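Local coordinates for conserved hypothetical protein (Enterococcus faecalis, PDB 1Z6M) that is of unknown function but has a thioredoxin-like fold with a CxxC pattern at a helix start, consistent with a role in thiol-disulfide exchange, at residues A[34-39]-A[69-74]. Residues are numbered along the deposited sequence; the frame is centred on the assembly and turned at random.
Sequences FINVRC and FDKEKE
Asn36 and Phe69 both hold CG anti to the backbone N. In Asn36 (chi1 180°) this puts CG beside the carbonyl carbon, and the amide beyond it reaches the 69-74 segment. Asn36 ND2 donates to Phe69 O at 3.1 Å, with a moderately bent N-H...O angle of 152°. The acceptor lies somewhat out of the amide plane. The other end of the amide turns back on its own segment: Asn36 OD1 accepts from Arg38 N at 3.0 Å, which makes an Asx turn. Both ends are thus engaged, and this fixes the rotation of the group. Asn80 OD1 is a further, weak partner of ND2. Next to the Asn36 bond, Phe69 N donates a nearly straight hydrogen bond of 2.8 Å to Ile35 O. This bond follows directly on the parallel pairing of strands 29-35 and 62-68 in the central sheet of the thioredoxin-like fold. The contact thus joins the two segments that continue from the C-terminal ends of these neighbouring strands. A type I turn, Asn36 to Cys39, then leads into helix 40-58, where Cys39 is the N-cap and the first cysteine of a CxxC sequence, probably the thioredoxin-type redox motif. Phe34 CD2 meets Phe69 CD2 obliquely at 4.3 Å, and Ala142 of helix 132-145 touches both side chains. The bend at chi2 places Lys71 CD 3.5 Å above the centre of one face of the Phe69 ring. Lys71 NZ hydrogen-bonds to Gln148 O.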
loop_
_atom_site.group_PDB
_atom_site.type_symbol
_atom_site.label_atom_id
_atom_site.label_comp_id
_atom_site.label_asym_id
_atom_site.label_seq_id
_atom_site.Cartn_x
_atom_site.Cartn_y
_atom_site.Cartn_z
ATOM N N PHE A 34 1.653 -1.839 4.041
ATOM C CA PHE A 34 2.913 -1.548 3.357
ATOM C C PHE A 34 2.873 -2.251 2.010
ATOM O O PHE A 34 2.801 -3.481 1.941
ATOM C CB PHE A 34 4.115 -2.056 4.167
ATOM C CG PHE A 34 4.418 -1.244 5.395
ATOM C CD1 PHE A 34 3.742 -1.483 6.595
ATOM C CD2 PHE A 34 5.375 -0.229 5.355
ATOM C CE1 PHE A 34 4.032 -0.741 7.740
ATOM C CE2 PHE A 34 5.660 0.518 6.482
ATOM C CZ PHE A 34 4.991 0.271 7.671
ATOM N N ILE A 35 2.894 -1.465 0.941
ATOM C CA ILE A 35 2.763 -2.016 -0.395
ATOM C C ILE A 35 3.714 -1.310 -1.363
ATOM O O ILE A 35 4.191 -0.196 -1.111
ATOM C CB ILE A 35 1.314 -1.927 -0.959
ATOM C CG1 ILE A 35 0.867 -0.480 -1.082
ATOM C CG2 ILE A 35 0.311 -2.775 -0.128
ATOM C CD1 ILE A 35 -0.396 -0.329 -1.933
ATOM N N ASN A 36 3.985 -1.974 -2.478
ATOM C CA ASN A 36 4.640 -1.328 -3.606
ATOM C C ASN A 36 3.762 -1.624 -4.817
ATOM O O ASN A 36 3.375 -2.772 -5.046
ATOM C CB ASN A 36 6.072 -1.858 -3.781
ATOM C CG ASN A 36 6.797 -1.217 -4.953
ATOM O OD1 ASN A 36 6.406 -1.400 -6.099
ATOM N ND2 ASN A 36 7.865 -0.468 -4.665
ATOM N N VAL A 37 3.410 -0.593 -5.570
ATOM C CA VAL A 37 2.393 -0.746 -6.615
ATOM C C VAL A 37 2.832 -1.548 -7.820
ATOM O O VAL A 37 2.000 -1.898 -8.649
ATOM C CB VAL A 37 1.754 0.589 -7.088
ATOM C CG1 VAL A 37 1.011 1.261 -5.960
ATOM C CG2 VAL A 37 2.782 1.511 -7.769
ATOM N N ARG A 38 4.126 -1.861 -7.927
ATOM C CA ARG A 38 4.566 -2.776 -8.997
ATOM C C ARG A 38 4.496 -4.240 -8.580
ATOM O O ARG A 38 4.605 -5.139 -9.402
ATOM C CB ARG A 38 5.978 -2.445 -9.490
ATOM C CG ARG A 38 6.262 -2.975 -10.913
ATOM C CD ARG A 38 7.087 -4.241 -10.923
ATOM N NE ARG A 38 7.171 -4.827 -12.263
ATOM C CZ ARG A 38 6.260 -5.651 -12.778
ATOM N NH1 ARG A 38 5.192 -5.997 -12.077
ATOM N NH2 ARG A 38 6.417 -6.134 -14.001
ATOM N N CYS A 39 4.312 -4.478 -7.290
ATOM C CA CYS A 39 4.379 -5.832 -6.793
ATOM C C CYS A 39 3.120 -6.630 -7.153
ATOM O O CYS A 39 2.019 -6.201 -6.844
ATOM C CB CYS A 39 4.596 -5.788 -5.275
ATOM S SG CYS A 39 4.438 -7.389 -4.482
ATOM N N PHE A 69 5.797 1.929 -0.117
ATOM C CA PHE A 69 7.152 1.571 0.294
ATOM C C PHE A 69 8.019 1.489 -0.964
ATOM O O PHE A 69 7.909 0.529 -1.754
ATOM C CB PHE A 69 7.042 0.209 1.004
ATOM C CG PHE A 69 8.274 -0.266 1.753
ATOM C CD1 PHE A 69 9.481 0.431 1.765
ATOM C CD2 PHE A 69 8.207 -1.486 2.428
ATOM C CE1 PHE A 69 10.587 -0.090 2.464
ATOM C CE2 PHE A 69 9.293 -1.992 3.114
ATOM C CZ PHE A 69 10.492 -1.298 3.127
ATOM N N ASP A 70 8.862 2.508 -1.176
ATOM C CA ASP A 70 9.844 2.435 -2.285
ATOM C C ASP A 70 10.888 1.382 -1.942
ATOM O O ASP A 70 11.440 1.388 -0.833
ATOM C CB ASP A 70 10.566 3.756 -2.625
ATOM C CG ASP A 70 9.620 4.884 -3.051
ATOM O OD1 ASP A 70 8.362 4.723 -3.073
ATOM O OD2 ASP A 70 10.170 5.956 -3.418
ATOM N N LYS A 71 11.180 0.500 -2.896
ATOM C CA LYS A 71 12.010 -0.666 -2.629
ATOM C C LYS A 71 13.208 -0.695 -3.553
ATOM O O LYS A 71 13.204 -0.055 -4.599
ATOM C CB LYS A 71 11.194 -1.949 -2.819
ATOM C CG LYS A 71 10.069 -2.161 -1.819
ATOM C CD LYS A 71 10.569 -2.430 -0.404
ATOM C CE LYS A 71 11.238 -3.779 -0.258
ATOM N NZ LYS A 71 12.080 -3.785 0.960
ATOM N N GLU A 72 14.213 -1.484 -3.175
ATOM C CA GLU A 72 15.497 -1.551 -3.869
ATOM C C GLU A 72 15.510 -2.506 -5.058
ATOM O O GLU A 72 16.258 -2.295 -6.028
ATOM C CB GLU A 72 16.601 -1.955 -2.883
ATOM C CG GLU A 72 16.865 -0.913 -1.807
ATOM C CD GLU A 72 17.536 0.335 -2.354
ATOM O OE1 GLU A 72 18.733 0.268 -2.695
ATOM O OE2 GLU A 72 16.873 1.385 -2.437
ATOM N N LYS A 73 14.729 -3.581 -4.967
ATOM C CA LYS A 73 14.732 -4.619 -6.000
ATOM C C LYS A 73 14.451 -3.990 -7.359
ATOM O O LYS A 73 13.555 -3.154 -7.489
ATOM C CB LYS A 73 13.699 -5.709 -5.680
ATOM C CG LYS A 73 13.605 -6.788 -6.740
ATOM C CD LYS A 73 12.709 -7.925 -6.310
ATOM C CE LYS A 73 11.848 -8.432 -7.452
ATOM N NZ LYS A 73 12.630 -9.108 -8.530
ATOM N N GLU A 74 15.223 -4.383 -8.370
ATOM C CA GLU A 74 15.174 -3.699 -9.659
ATOM C C GLU A 74 13.753 -3.555 -10.213
ATOM O O GLU A 74 13.348 -2.463 -10.614
ATOM C CB GLU A 74 16.081 -4.400 -10.667
ATOM C CG GLU A 74 16.389 -3.587 -11.907
ATOM C CD GLU A 74 17.557 -4.175 -12.654
ATOM O OE1 GLU A 74 18.700 -3.714 -12.434
ATOM O OE2 GLU A 74 17.335 -5.128 -13.423
#